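Polyhedrin (Antheraea mylitta cypovirus 4, PDB 5A9C) forms the crystalline matrix of the viral occlusion bodies, the polyhedra that embed and protect cypovirus particles. Local coordinates at the interface of chains A and B. Coordinates in Å, arbitrary orientation; residue numbers count along the deposited sequence, not the author numbering. Chains: chain A/B, Polyhedrin.

The interface of chains A and B. Residues chain A 111-112, 114; chain B 26-27, 30-31, 33, 36.
A:Arg111 lays its guanidinium over the CG2 methyl of B:Ile27, which sits 3.3 Å above the middle of one face. A:Arg111 belongs to 3-10 helix 110-112, which with the loop after it packs against chain B where helix 15-29 passes into 3-10 helix 30-32. The protein is an engineered polyhedrin lacking its base domain; because polyhedrin is a crystal-forming protein and the deposited assembly is a trimer, this patch may reflect a contact within the trimer of the natural crystals. The whole interface is not an exact two-fold.

Along A:Arg111, CB rests against the ring of B:Pro31, 3.9 Å from its CG, and near the carbonyl O of B:Ile27. CD then reaches the B:Ile27 CG2 methyl, and NE, CZ and both terminal nitrogens lie flat against that same methyl, with CZ 3.4 Å from CG2. A bend at chi3 (-60°) turns the flat group across the isoleucine branch.

The other branch of B:Ile27, CG1, lies beside the carboxylate of A:Glu112, whose CG also touches the CB of B:Ala30 at 3.8 Å. The two side chains meet at a slant, OE2 lying nearest to CG1. A water joins OE2 of A:Glu112 to the side-chain amide oxygen OE1 of B:Gln26, lying 2.8 Å from the latter, and ties the carboxylate to the helix.

A:Arg114, paired with B:Ala36 in an antiparallel beta bridge, folds at chi2 (86°) and directs its guanidinium at the carbonyl of B:Ala30. NH2 donates to that O at 3.0 Å, tilted from the carbonyl plane, while NH1 adds a weak second bond. B:Val33 flanks this grip at about a right angle, its CG2 methyl 3.3 Å from NH2, and on the NH1 side the CB methyl of B:Ala36 approaches to 3.6 Å.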
loop_
_atom_site.group_PDB
_atom_site.type_symbol
_atom_site.label_atom_id
_atom_site.label_comp_id
_atom_site.label_asym_id
_atom_site.label_seq_id
_atom_site.Cartn_x
_atom_site.Cartn_y
_atom_site.Cartn_z
ATOM N N ARG A 111 12.571 6.014 -19.399
ATOM C CA ARG A 111 11.918 6.989 -20.267
ATOM C C ARG A 111 11.135 6.328 -21.400
ATOM O O ARG A 111 10.287 6.960 -22.029
ATOM C CB ARG A 111 12.946 7.972 -20.833
ATOM C CG ARG A 111 13.590 8.858 -19.776
ATOM C CD ARG A 111 14.779 9.627 -20.335
ATOM N NE ARG A 111 15.816 8.727 -20.830
ATOM C CZ ARG A 111 17.020 9.118 -21.236
ATOM N NH1 ARG A 111 17.356 10.404 -21.200
ATOM N NH2 ARG A 111 17.892 8.221 -21.674
ATOM N N GLU A 112 11.419 5.056 -21.658
ATOM C CA GLU A 112 10.682 4.317 -22.678
ATOM C C GLU A 112 10.028 3.057 -22.110
ATOM O O GLU A 112 9.593 2.177 -22.850
ATOM C CB GLU A 112 11.580 4.015 -23.881
ATOM C CG GLU A 112 12.057 5.288 -24.575
ATOM C CD GLU A 112 12.834 5.027 -25.848
ATOM O OE1 GLU A 112 13.627 4.068 -25.876
ATOM O OE2 GLU A 112 12.657 5.793 -26.818
ATOM N N ARG A 114 6.904 1.342 -19.716
ATOM C CA ARG A 114 5.472 1.595 -19.576
ATOM C C ARG A 114 4.875 0.771 -18.437
ATOM O O ARG A 114 5.544 -0.087 -17.866
ATOM C CB ARG A 114 4.734 1.281 -20.881
ATOM C CG ARG A 114 4.635 2.450 -21.862
ATOM C CD ARG A 114 5.860 2.565 -22.756
ATOM N NE ARG A 114 5.697 3.635 -23.737
ATOM C CZ ARG A 114 6.128 4.882 -23.563
ATOM N NH1 ARG A 114 6.766 5.217 -22.448
ATOM N NH2 ARG A 114 5.930 5.791 -24.507
ATOM N N GLN B 26 12.427 10.907 -29.524
ATOM C CA GLN B 26 11.578 9.824 -29.051
ATOM C C GLN B 26 11.815 9.561 -27.568
ATOM O O GLN B 26 10.873 9.421 -26.790
ATOM C CB GLN B 26 11.848 8.558 -29.866
ATOM C CG GLN B 26 10.745 7.524 -29.810
ATOM C CD GLN B 26 10.979 6.394 -30.790
ATOM O OE1 GLN B 26 12.073 5.834 -30.853
ATOM N NE2 GLN B 26 9.956 6.063 -31.571
ATOM N N ILE B 27 13.081 9.499 -27.177
ATOM C CA ILE B 27 13.433 9.314 -25.774
ATOM C C ILE B 27 12.870 10.433 -24.896
ATOM O O ILE B 27 12.386 10.186 -23.792
ATOM C CB ILE B 27 14.960 9.225 -25.596
ATOM C CG1 ILE B 27 15.481 7.924 -26.212
ATOM C CG2 ILE B 27 15.330 9.317 -24.122
ATOM C CD1 ILE B 27 16.996 7.837 -26.304
ATOM N N ALA B 30 8.706 10.008 -25.199
ATOM C CA ALA B 30 8.060 8.783 -24.732
ATOM C C ALA B 30 7.427 8.911 -23.339
ATOM O O ALA B 30 6.362 8.351 -23.086
ATOM C CB ALA B 30 9.035 7.607 -24.778
ATOM N N PRO B 31 8.081 9.645 -22.423
ATOM C CA PRO B 31 7.499 9.779 -21.082
ATOM C C PRO B 31 6.155 10.515 -21.051
ATOM O O PRO B 31 5.490 10.497 -20.016
ATOM C CB PRO B 31 8.560 10.585 -20.325
ATOM C CG PRO B 31 9.838 10.271 -21.031
ATOM C CD PRO B 31 9.456 10.170 -22.478
ATOM N N VAL B 33 3.584 9.861 -23.109
ATOM C CA VAL B 33 2.508 8.944 -23.472
ATOM C C VAL B 33 1.726 8.551 -22.217
ATOM O O VAL B 33 2.293 8.460 -21.130
ATOM C CB VAL B 33 3.051 7.697 -24.203
ATOM C CG1 VAL B 33 1.934 6.705 -24.491
ATOM C CG2 VAL B 33 3.738 8.108 -25.497
ATOM N N ALA B 36 2.990 5.966 -19.803
ATOM C CA ALA B 36 4.424 6.063 -19.578
ATOM C C ALA B 36 4.740 5.955 -18.094
ATOM O O ALA B 36 3.883 6.200 -17.241
ATOM C CB ALA B 36 4.967 7.373 -20.143
HETATM O O HOH W 1 14.046 5.516 -28.914
#